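Local coordinates for protein aspartokinase (Clostridium acetobutylicum, PDB 3TVI) that probably catalyses the ATP-dependent phosphorylation of the beta-carboxyl group of L-aspartate, the first step toward threonine, methionine and lysine, and binds lysine in its regulatory region, at residues I220-K225 with V430-Y434; K233-E237 with S413-V417; I259-I263 with T274-S278; M374-A378 with F426-V430. One frame throughout, in Å; residues are numbered along the deposited sequence.

Contact 1 (I220-K225 with V430-Y434); sequences IVENPK and VKSIY
Tyr434 swings its ring carbon CG anti to the backbone N (chi1 -179°), which sends the phenol off the helix, beneath Val221 and on toward Pro224 and Lys225; Val221 CG2, likewise anti to its own N, descends on the ring. The methyl sits over the middle of one face, 3.8 Å from the centroid of the Tyr434 ring, a CH-pi contact made almost along the ring normal. Beyond the ring, the phenol oxygen meets the backbone of the loop: Lys225 N donates to Tyr434 OH at 3.1 Å, nearly straight at 170° and close to the ring plane, while Pro224 CB packs obliquely against Tyr434 CE2. Nearly one helical turn earlier, Lys431 bends at its last torsion (chi4 68°) and its NZ donates to Ile220 O at 2.7 Å, tilted from the carbonyl plane. Beside the lysine bond, toward the start of the helix, Ile220 CG2 rests on Val430 CB at 4.2 Å, the side chains crossing at about a right angle. Ile292 of strand 291-304 also packs on Val430 and Tyr434. The arrangement is an interdomain one: the last helix of the ACT region docks against a loop of the amino acid kinase fold that follows Arg219, a predicted ATP-binding residue.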
loop_
_atom_site.group_PDB
_atom_site.type_symbol
_atom_site.label_atom_id
_atom_site.label_comp_id
_atom_site.label_asym_id
_atom_site.label_seq_id
_atom_site.Cartn_x
_atom_site.Cartn_y
_atom_site.Cartn_z
ATOM N N ILE B 220 -15.165 -19.590 -14.395
ATOM C CA ILE B 220 -13.748 -19.621 -14.724
ATOM C C ILE B 220 -13.207 -21.042 -14.647
ATOM O O ILE B 220 -12.693 -21.567 -15.639
ATOM C CB ILE B 220 -12.913 -18.701 -13.807
ATOM C CG1 ILE B 220 -13.485 -17.280 -13.792
ATOM C CG2 ILE B 220 -11.469 -18.649 -14.284
ATOM C CD1 ILE B 220 -12.667 -16.294 -12.987
ATOM N N VAL B 221 -13.309 -21.663 -13.477
ATOM C CA VAL B 221 -12.783 -23.022 -13.292
ATOM C C VAL B 221 -13.932 -24.008 -13.445
ATOM O O VAL B 221 -15.063 -23.701 -13.067
ATOM C CB VAL B 221 -12.060 -23.184 -11.933
ATOM C CG1 VAL B 221 -12.953 -22.740 -10.791
ATOM C CG2 VAL B 221 -11.597 -24.617 -11.722
ATOM N N GLU B 222 -13.652 -25.174 -14.026
ATOM C CA GLU B 222 -14.706 -26.154 -14.306
ATOM C C GLU B 222 -14.953 -27.047 -13.091
ATOM O O GLU B 222 -14.016 -27.624 -12.536
ATOM C CB GLU B 222 -14.376 -26.995 -15.553
ATOM C CG GLU B 222 -13.235 -28.010 -15.402
ATOM C CD GLU B 222 -13.688 -29.411 -14.985
ATOM O OE1 GLU B 222 -12.955 -30.062 -14.205
ATOM O OE2 GLU B 222 -14.763 -29.868 -15.434
ATOM N N ASN B 223 -16.215 -27.130 -12.669
ATOM C CA ASN B 223 -16.629 -28.070 -11.632
ATOM C C ASN B 223 -15.801 -27.946 -10.335
ATOM O O ASN B 223 -15.373 -28.960 -9.763
ATOM C CB ASN B 223 -16.547 -29.493 -12.206
ATOM C CG ASN B 223 -17.514 -30.456 -11.546
ATOM O OD1 ASN B 223 -18.399 -30.055 -10.795
ATOM N ND2 ASN B 223 -17.350 -31.741 -11.835
ATOM N N PRO B 224 -15.589 -26.692 -9.863
ATOM C CA PRO B 224 -14.712 -26.379 -8.725
ATOM C C PRO B 224 -15.247 -26.871 -7.398
ATOM O O PRO B 224 -16.420 -26.682 -7.111
ATOM C CB PRO B 224 -14.702 -24.855 -8.706
ATOM C CG PRO B 224 -16.024 -24.471 -9.258
ATOM C CD PRO B 224 -16.297 -25.482 -10.333
ATOM N N LYS B 225 -14.380 -27.455 -6.586
ATOM C CA LYS B 225 -14.771 -28.008 -5.297
ATOM C C LYS B 225 -15.563 -27.025 -4.419
ATOM O O LYS B 225 -15.414 -25.802 -4.528
ATOM C CB LYS B 225 -13.534 -28.509 -4.540
ATOM C CG LYS B 225 -12.960 -29.795 -5.113
ATOM C CD LYS B 225 -11.524 -30.041 -4.675
ATOM C CE LYS B 225 -10.953 -31.284 -5.353
ATOM N NZ LYS B 225 -9.467 -31.382 -5.250
ATOM N N VAL B 430 -6.187 -17.357 -12.349
ATOM C CA VAL B 430 -7.112 -18.051 -11.446
ATOM C C VAL B 430 -7.166 -19.549 -11.739
ATOM O O VAL B 430 -7.131 -20.364 -10.814
ATOM C CB VAL B 430 -8.546 -17.496 -11.548
ATOM C CG1 VAL B 430 -9.450 -18.205 -10.553
ATOM C CG2 VAL B 430 -8.576 -15.988 -11.322
ATOM N N LYS B 431 -7.262 -19.900 -13.022
ATOM C CA LYS B 431 -7.180 -21.297 -13.447
ATOM C C LYS B 431 -5.921 -21.930 -12.872
ATOM O O LYS B 431 -5.988 -22.925 -12.146
ATOM C CB LYS B 431 -7.139 -21.406 -14.976
ATOM C CG LYS B 431 -8.461 -21.760 -15.653
ATOM C CD LYS B 431 -8.385 -21.539 -17.167
ATOM C CE LYS B 431 -9.516 -22.230 -17.924
ATOM N NZ LYS B 431 -10.871 -21.645 -17.667
ATOM N N SER B 432 -4.778 -21.320 -13.185
ATOM C CA SER B 432 -3.463 -21.875 -12.854
ATOM C C SER B 432 -3.296 -22.158 -11.376
ATOM O O SER B 432 -2.710 -23.167 -10.991
ATOM C CB SER B 432 -2.353 -20.908 -13.277
ATOM O OG SER B 432 -2.799 -20.044 -14.309
ATOM N N ILE B 433 -3.799 -21.248 -10.553
ATOM C CA ILE B 433 -3.608 -21.337 -9.115
ATOM C C ILE B 433 -4.473 -22.448 -8.537
ATOM O O ILE B 433 -4.055 -23.121 -7.592
ATOM C CB ILE B 433 -3.950 -20.017 -8.404
ATOM C CG1 ILE B 433 -3.112 -18.865 -8.954
ATOM C CG2 ILE B 433 -3.704 -20.146 -6.910
ATOM C CD1 ILE B 433 -3.647 -17.506 -8.562
ATOM N N TYR B 434 -5.673 -22.633 -9.100
ATOM C CA TYR B 434 -6.558 -23.716 -8.676
ATOM C C TYR B 434 -5.872 -25.046 -8.946
ATOM O O TYR B 434 -5.735 -25.879 -8.047
ATOM C CB TYR B 434 -7.922 -23.659 -9.392
ATOM C CG TYR B 434 -8.902 -24.751 -8.967
ATOM C CD1 TYR B 434 -8.763 -26.064 -9.422
ATOM C CD2 TYR B 434 -9.961 -24.471 -8.110
ATOM C CE1 TYR B 434 -9.638 -27.063 -9.028
ATOM C CE2 TYR B 434 -10.847 -25.467 -7.709
ATOM C CZ TYR B 434 -10.682 -26.759 -8.174
ATOM O OH TYR B 434 -11.550 -27.748 -7.783
#

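Contact 2 (K233-E237 with S413-V417); sequences KELRE and SEINV
Residues 233-237 form part of helix 232-240. Across from them, segment 413-417 makes a type I beta turn from Ser413 to Asn416 that leads into strand 416-422; the backbones stay well apart, with Glu234 CA 7.3 Å from Ile415 CA, so that side chains must bridge the gap. Ile415 and Glu237 share this task. The CG1 of Ile415 lies between the backbone N and the carbonyl carbon (chi1 57°), and the CD1 methyl at the end of that branch reaches the helix, meeting Lys233 CG, Glu234 CA at 3.8 Å and Glu237 OE1 at 3.5 Å. Glu237 bends at chi2 and brings its carboxylate over the turn. There Ser413 OG donates a weak hydrogen bond to Glu237 OE2 at 3.3 Å, and the same hydroxyl weakly accepts from Ile415 N, a loose polar link between the turn and the glutamate. The carboxylate also stacks on the Asn416 amide, the two planes 21° apart, with Glu237 CG 3.9 Å from Asn416 CB. The charged ends of the neighbouring helix residues are engaged elsewhere: Glu234 pairs with Lys282, and Lys233 NZ forms a salt bridge with Glu304 of the second subunit. This is a helix-to-turn interface between the two halves of an aspartokinase, where a helix of the kinase domain abuts the turn that starts an ACT-region strand.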
loop_
_atom_site.group_PDB
_atom_site.type_symbol
_atom_site.label_atom_id
_atom_site.label_comp_id
_atom_site.label_asym_id
_atom_site.label_seq_id
_atom_site.Cartn_x
_atom_site.Cartn_y
_atom_site.Cartn_z
ATOM N N LYS B 233 -12.810 -14.940 9.481
ATOM C CA LYS B 233 -11.725 -14.109 8.926
ATOM C C LYS B 233 -11.411 -14.532 7.493
ATOM O O LYS B 233 -11.189 -13.697 6.614
ATOM C CB LYS B 233 -10.472 -14.207 9.805
ATOM C CG LYS B 233 -9.161 -13.864 9.099
ATOM C CD LYS B 233 -8.881 -12.368 8.976
ATOM C CE LYS B 233 -7.726 -11.929 9.879
ATOM N NZ LYS B 233 -7.507 -10.452 9.860
ATOM N N GLU B 234 -11.402 -15.841 7.282
ATOM C CA GLU B 234 -11.180 -16.438 5.972
ATOM C C GLU B 234 -12.245 -15.952 4.990
ATOM O O GLU B 234 -11.933 -15.389 3.937
ATOM C CB GLU B 234 -11.249 -17.960 6.115
ATOM C CG GLU B 234 -10.320 -18.755 5.219
ATOM C CD GLU B 234 -10.009 -20.119 5.812
ATOM O OE1 GLU B 234 -10.838 -20.642 6.601
ATOM O OE2 GLU B 234 -8.927 -20.660 5.504
ATOM N N LEU B 235 -13.505 -16.164 5.371
ATOM C CA LEU B 235 -14.657 -15.751 4.575
ATOM C C LEU B 235 -14.632 -14.262 4.287
ATOM O O LEU B 235 -14.888 -13.844 3.162
ATOM C CB LEU B 235 -15.961 -16.117 5.297
ATOM C CG LEU B 235 -17.296 -15.668 4.683
ATOM C CD1 LEU B 235 -17.360 -15.944 3.188
ATOM C CD2 LEU B 235 -18.452 -16.347 5.398
ATOM N N ARG B 236 -14.322 -13.465 5.301
ATOM C CA ARG B 236 -14.232 -12.024 5.120
ATOM C C ARG B 236 -13.248 -11.680 4.008
ATOM O O ARG B 236 -13.523 -10.833 3.164
ATOM C CB ARG B 236 -13.808 -11.349 6.415
ATOM C CG ARG B 236 -14.011 -9.846 6.423
ATOM C CD ARG B 236 -13.904 -9.306 7.842
ATOM N NE ARG B 236 -12.537 -9.398 8.375
ATOM C CZ ARG B 236 -12.217 -9.671 9.644
ATOM N NH1 ARG B 236 -13.157 -9.906 10.563
ATOM N NH2 ARG B 236 -10.933 -9.721 9.998
ATOM N N GLU B 237 -12.104 -12.354 3.996
ATOM C CA GLU B 237 -11.096 -12.080 2.984
ATOM C C GLU B 237 -11.699 -12.334 1.598
ATOM O O GLU B 237 -11.581 -11.497 0.716
ATOM C CB GLU B 237 -9.835 -12.932 3.209
ATOM C CG GLU B 237 -8.514 -12.187 3.023
ATOM C CD GLU B 237 -7.895 -11.689 4.324
ATOM O OE1 GLU B 237 -8.034 -12.362 5.364
ATOM O OE2 GLU B 237 -7.235 -10.629 4.309
ATOM N N SER B 413 -1.826 -9.666 5.342
ATOM C CA SER B 413 -2.613 -10.639 6.087
ATOM C C SER B 413 -1.978 -12.022 6.087
ATOM O O SER B 413 -1.560 -12.515 5.055
ATOM C CB SER B 413 -4.004 -10.723 5.476
ATOM O OG SER B 413 -4.540 -12.019 5.629
ATOM N N GLU B 414 -1.953 -12.666 7.244
ATOM C CA GLU B 414 -1.278 -13.951 7.385
ATOM C C GLU B 414 -1.888 -15.083 6.545
ATOM O O GLU B 414 -1.199 -16.038 6.205
ATOM C CB GLU B 414 -1.241 -14.365 8.862
ATOM C CG GLU B 414 -0.344 -13.490 9.737
ATOM C CD GLU B 414 0.443 -14.290 10.771
ATOM O OE1 GLU B 414 -0.178 -14.889 11.683
ATOM O OE2 GLU B 414 1.691 -14.310 10.665
ATOM N N ILE B 415 -3.164 -14.969 6.195
ATOM C CA ILE B 415 -3.877 -16.048 5.518
ATOM C C ILE B 415 -4.214 -15.706 4.061
ATOM O O ILE B 415 -5.239 -16.151 3.536
ATOM C CB ILE B 415 -5.178 -16.400 6.282
ATOM C CG1 ILE B 415 -6.083 -15.175 6.432
ATOM C CG2 ILE B 415 -4.854 -16.962 7.658
ATOM C CD1 ILE B 415 -7.520 -15.539 6.727
ATOM N N ASN B 416 -3.344 -14.951 3.389
ATOM C CA ASN B 416 -3.743 -14.327 2.131
ATOM C C ASN B 416 -2.608 -13.740 1.288
ATOM O O ASN B 416 -1.933 -12.813 1.719
ATOM C CB ASN B 416 -4.763 -13.241 2.484
ATOM C CG ASN B 416 -4.938 -12.209 1.400
ATOM O OD1 ASN B 416 -5.406 -12.514 0.309
ATOM N ND2 ASN B 416 -4.594 -10.967 1.710
ATOM N N VAL B 417 -2.409 -14.278 0.086
ATOM C CA VAL B 417 -1.533 -13.637 -0.909
ATOM C C VAL B 417 -2.351 -13.068 -2.063
ATOM O O VAL B 417 -3.175 -13.771 -2.664
ATOM C CB VAL B 417 -0.481 -14.586 -1.515
ATOM C CG1 VAL B 417 0.336 -13.848 -2.565
ATOM C CG2 VAL B 417 0.427 -15.131 -0.434
#

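Contact 3 (I259-I263 with T274-S278); sequences IPINI and TLILS
Ile261 O accepts the shortest polar bond here, from Ile276 N at 2.7 Å, and the CA of Leu275 adds a CH...O contact to the same oxygen at 3.4 Å. The bond belongs to a beta hairpin, strands 261-265 and 274-277, in the mixed sheet of the amino acid kinase fold. Ile261 and Ile276 form an antiparallel hydrogen-bonded pair, for Ile261 N returns a bond to Ile276 O that is longer, at 3.2 Å, yet straighter at the hydrogen (169° against 141°). Asn262 and Leu275 follow as a non-hydrogen-bonded pair. On their face of the sheet, Leu275 places CG anti to the backbone N (chi1 -162°) and turns CD1 back across the hairpin, where it meets Asn262 CB at 3.6 Å. The other face is mostly aliphatic: Ile261, Ile263 and Ile276 gather there, with Thr274 beside Ile263, and Leu235 and Tyr232 of helix 232-240 pack on Ile276. Strand 261-265 is also bonded through its backbone to strand 203-208, which ends at Thr208, predicted with the following Asp209 to bind ATP, whereas Leu277 pairs with Ile230 on the far strand, so the hairpin sits between strands 203-208 and 229-231 in the sheet. Toward the other end of the hairpin, Pro260 packs its CB against Leu277 CD1 at 3.8 Å.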
loop_
_atom_site.group_PDB
_atom_site.type_symbol
_atom_site.label_atom_id
_atom_site.label_comp_id
_atom_site.label_asym_id
_atom_site.label_seq_id
_atom_site.Cartn_x
_atom_site.Cartn_y
_atom_site.Cartn_z
ATOM N N ILE B 259 -21.059 -20.205 17.309
ATOM C CA ILE B 259 -22.179 -20.836 16.605
ATOM C C ILE B 259 -21.874 -21.035 15.124
ATOM O O ILE B 259 -21.687 -20.070 14.389
ATOM C CB ILE B 259 -23.472 -20.020 16.770
ATOM C CG1 ILE B 259 -23.776 -19.816 18.260
ATOM C CG2 ILE B 259 -24.633 -20.721 16.083
ATOM C CD1 ILE B 259 -25.238 -19.563 18.573
ATOM N N PRO B 260 -21.806 -22.293 14.677
ATOM C CA PRO B 260 -21.465 -22.498 13.287
ATOM C C PRO B 260 -22.655 -22.231 12.373
ATOM O O PRO B 260 -23.789 -22.553 12.721
ATOM C CB PRO B 260 -21.060 -23.964 13.246
ATOM C CG PRO B 260 -21.819 -24.597 14.344
ATOM C CD PRO B 260 -21.976 -23.557 15.403
ATOM N N ILE B 261 -22.384 -21.625 11.224
ATOM C CA ILE B 261 -23.370 -21.410 10.188
ATOM C C ILE B 261 -23.137 -22.403 9.067
ATOM O O ILE B 261 -22.006 -22.578 8.619
ATOM C CB ILE B 261 -23.219 -20.021 9.574
ATOM C CG1 ILE B 261 -23.368 -18.952 10.644
ATOM C CG2 ILE B 261 -24.233 -19.817 8.465
ATOM C CD1 ILE B 261 -23.246 -17.548 10.098
ATOM N N ASN B 262 -24.207 -23.033 8.597
ATOM C CA ASN B 262 -24.135 -23.912 7.440
ATOM C C ASN B 262 -24.914 -23.303 6.278
ATOM O O ASN B 262 -26.143 -23.237 6.324
ATOM C CB ASN B 262 -24.702 -25.286 7.800
ATOM C CG ASN B 262 -24.642 -26.273 6.647
ATOM O OD1 ASN B 262 -24.467 -25.885 5.490
ATOM N ND2 ASN B 262 -24.810 -27.561 6.956
ATOM N N ILE B 263 -24.205 -22.851 5.242
ATOM C CA ILE B 263 -24.868 -22.368 4.030
ATOM C C ILE B 263 -25.369 -23.577 3.262
ATOM O O ILE B 263 -24.592 -24.460 2.926
ATOM C CB ILE B 263 -23.949 -21.522 3.139
ATOM C CG1 ILE B 263 -24.009 -20.053 3.550
ATOM C CG2 ILE B 263 -24.409 -21.584 1.696
ATOM C CD1 ILE B 263 -23.627 -19.797 4.987
ATOM N N THR B 274 -21.160 -25.357 2.844
ATOM C CA THR B 274 -19.942 -24.865 3.409
ATOM C C THR B 274 -20.347 -24.512 4.828
ATOM O O THR B 274 -21.504 -24.169 5.084
ATOM C CB THR B 274 -19.393 -23.671 2.631
ATOM O OG1 THR B 274 -20.321 -22.590 2.699
ATOM C CG2 THR B 274 -19.173 -24.072 1.177
ATOM N N LEU B 275 -19.401 -24.632 5.748
ATOM C CA LEU B 275 -19.697 -24.606 7.167
ATOM C C LEU B 275 -18.831 -23.529 7.829
ATOM O O LEU B 275 -17.671 -23.767 8.168
ATOM C CB LEU B 275 -19.430 -26.002 7.744
ATOM C CG LEU B 275 -20.035 -26.386 9.093
ATOM C CD1 LEU B 275 -21.495 -25.966 9.175
ATOM C CD2 LEU B 275 -19.896 -27.880 9.325
ATOM N N ILE B 276 -19.398 -22.340 8.000
ATOM C CA ILE B 276 -18.629 -21.177 8.425
ATOM C C ILE B 276 -18.385 -21.245 9.926
ATOM O O ILE B 276 -19.295 -21.007 10.719
ATOM C CB ILE B 276 -19.336 -19.859 8.073
ATOM C CG1 ILE B 276 -19.674 -19.812 6.572
ATOM C CG2 ILE B 276 -18.471 -18.675 8.480
ATOM C CD1 ILE B 276 -20.696 -18.763 6.175
ATOM N N LEU B 277 -17.146 -21.568 10.299
ATOM C CA LEU B 277 -16.749 -21.802 11.697
ATOM C C LEU B 277 -16.145 -20.559 12.341
ATOM O O LEU B 277 -16.051 -19.508 11.712
ATOM C CB LEU B 277 -15.731 -22.944 11.752
ATOM C CG LEU B 277 -16.229 -24.386 11.612
ATOM C CD1 LEU B 277 -17.736 -24.476 11.432
ATOM C CD2 LEU B 277 -15.487 -25.074 10.467
ATOM N N SER B 278 -15.751 -20.686 13.605
ATOM C CA SER B 278 -15.024 -19.626 14.300
ATOM C C SER B 278 -13.543 -19.766 14.009
ATOM O O SER B 278 -13.082 -20.844 13.643
ATOM C CB SER B 278 -15.261 -19.694 15.810
ATOM O OG SER B 278 -15.134 -18.408 16.384
#

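Contact 4 (M374-A378 with F426-V430); sequences MALVA and FEKAV
Helix packing on a beta sheet, the basic layering of the ACT fold, is represented here by helix 426-437 lying over strand 367-380. The short segments run nearly in the same direction, 18° between their axes, which stand 9.2 Å apart at closest approach. Alternation along the strand selects the residues that serve the helix: Ala375 and Val377 point toward it, while Leu376 between them points away and packs on Phe298 and on Glu330, a residue of the lysine pocket. Phe426, at the start of the helix, supplies the largest side chain of the interface. Because its CG stands anti to the backbone N (chi1 175°), the ring leans back toward the strand and CD1 closes on Ala375 CB at 3.5 Å. Val377 CG2 approaches the same ring carbon obliquely, with 4.1 Å between Val377 CG2 and Phe426 CD1. Val377 then spreads its two methyls along the helix, CG2 near Ala429 CB and CG1 against Val430 CG2. The latter methyl has a second role within its own helix, since it lies over the centre of one face of the Phe426 ring, 4.1 Å above the plane. No hydrogen bond crosses this buried layer; the polar atom that comes close is Leu376 O, in the ring plane at the edge, 3.6 Å from Phe426 CE1.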
loop_
_atom_site.group_PDB
_atom_site.type_symbol
_atom_site.label_atom_id
_atom_site.label_comp_id
_atom_site.label_asym_id
_atom_site.label_seq_id
_atom_site.Cartn_x
_atom_site.Cartn_y
_atom_site.Cartn_z
HETATM N N MSE B 374 -5.187 -3.723 -14.939
HETATM C CA MSE B 374 -4.764 -4.691 -13.935
HETATM C C MSE B 374 -5.992 -5.353 -13.359
HETATM O O MSE B 374 -7.063 -4.744 -13.264
HETATM C CB MSE B 374 -3.977 -3.973 -12.838
HETATM C CG MSE B 374 -3.581 -4.908 -11.698
HETATM SE SE MSE B 374 -1.852 -4.361 -10.934
HETATM C CE MSE B 374 -2.545 -3.402 -9.361
ATOM N N ALA B 375 -5.845 -6.622 -12.994
ATOM C CA ALA B 375 -6.841 -7.332 -12.199
ATOM C C ALA B 375 -6.155 -7.925 -10.968
ATOM O O ALA B 375 -4.938 -8.164 -10.972
ATOM C CB ALA B 375 -7.508 -8.422 -13.026
ATOM N N LEU B 376 -6.938 -8.144 -9.913
ATOM C CA LEU B 376 -6.415 -8.657 -8.650
ATOM C C LEU B 376 -6.913 -10.061 -8.426
ATOM O O LEU B 376 -8.085 -10.347 -8.645
ATOM C CB LEU B 376 -6.846 -7.772 -7.485
ATOM C CG LEU B 376 -6.294 -6.353 -7.532
ATOM C CD1 LEU B 376 -6.774 -5.580 -6.326
ATOM C CD2 LEU B 376 -4.774 -6.347 -7.592
ATOM N N VAL B 377 -6.008 -10.936 -8.002
ATOM C CA VAL B 377 -6.357 -12.302 -7.641
ATOM C C VAL B 377 -5.950 -12.536 -6.189
ATOM O O VAL B 377 -4.770 -12.423 -5.833
ATOM C CB VAL B 377 -5.677 -13.328 -8.566
ATOM C CG1 VAL B 377 -6.137 -14.741 -8.233
ATOM C CG2 VAL B 377 -5.983 -12.997 -10.015
ATOM N N ALA B 378 -6.942 -12.833 -5.357
ATOM C CA ALA B 378 -6.708 -13.092 -3.952
ATOM C C ALA B 378 -6.828 -14.575 -3.732
ATOM O O ALA B 378 -7.858 -15.172 -4.050
ATOM C CB ALA B 378 -7.721 -12.360 -3.099
ATOM N N PHE B 426 -6.346 -12.498 -16.276
ATOM C CA PHE B 426 -7.107 -12.781 -15.063
ATOM C C PHE B 426 -7.590 -14.231 -15.004
ATOM O O PHE B 426 -7.209 -14.979 -14.109
ATOM C CB PHE B 426 -8.285 -11.814 -14.960
ATOM C CG PHE B 426 -9.212 -12.090 -13.812
ATOM C CD1 PHE B 426 -8.932 -11.607 -12.546
ATOM C CD2 PHE B 426 -10.384 -12.811 -14.002
ATOM C CE1 PHE B 426 -9.794 -11.844 -11.484
ATOM C CE2 PHE B 426 -11.249 -13.053 -12.945
ATOM C CZ PHE B 426 -10.953 -12.568 -11.682
ATOM N N GLU B 427 -8.404 -14.633 -15.971
ATOM C CA GLU B 427 -8.997 -15.971 -15.961
ATOM C C GLU B 427 -7.942 -17.066 -16.086
ATOM O O GLU B 427 -8.139 -18.175 -15.601
ATOM C CB GLU B 427 -10.036 -16.115 -17.080
ATOM N N LYS B 428 -6.826 -16.747 -16.729
ATOM C CA LYS B 428 -5.731 -17.706 -16.908
ATOM C C LYS B 428 -5.033 -17.961 -15.572
ATOM O O LYS B 428 -4.761 -19.103 -15.201
ATOM C CB LYS B 428 -4.727 -17.168 -17.936
ATOM C CG LYS B 428 -3.899 -18.216 -18.662
ATOM C CD LYS B 428 -3.133 -17.560 -19.808
ATOM C CE LYS B 428 -2.232 -18.534 -20.555
ATOM N NZ LYS B 428 -1.133 -17.839 -21.288
ATOM N N ALA B 429 -4.759 -16.877 -14.855
ATOM C CA ALA B 429 -4.125 -16.946 -13.552
ATOM C C ALA B 429 -4.952 -17.792 -12.587
ATOM O O ALA B 429 -4.480 -18.819 -12.089
ATOM C CB ALA B 429 -3.946 -15.541 -13.002
ATOM N N VAL B 430 -6.187 -17.357 -12.349
ATOM C CA VAL B 430 -7.112 -18.051 -11.446
ATOM C C VAL B 430 -7.166 -19.549 -11.739
ATOM O O VAL B 430 -7.131 -20.364 -10.814
ATOM C CB VAL B 430 -8.546 -17.496 -11.548
ATOM C CG1 VAL B 430 -9.450 -18.205 -10.553
ATOM C CG2 VAL B 430 -8.576 -15.988 -11.322
#

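How the contacts relate
Contacts 1 and 2 join the kinase and ACT regions at two separate places, about 7 Å apart at their nearest atoms, and contact 4 lies within the ACT region, touching both. Contacts 1 and 4 share Val430 on helix 426-437, their centres 11 Å apart, and Ile220 CD1 packs on Phe426 CE2 at 3.5 Å, so the helix is wedged between the kinase loop and the ACT sheet. Contact 2 reaches that sheet from its turn, about 17 Å from contact 4 between centres, where Asn416 OD1 meets Ala378 CB. Contact 3 connects through contact 2, Leu235 CD2 touching Ile276 CD1. Ile263 of contact 3 lies about 4 Å from predicted ATP-binding Thr208, side chain to side chain, while the side chain of Glu237 is about 8 Å from a bound lysine.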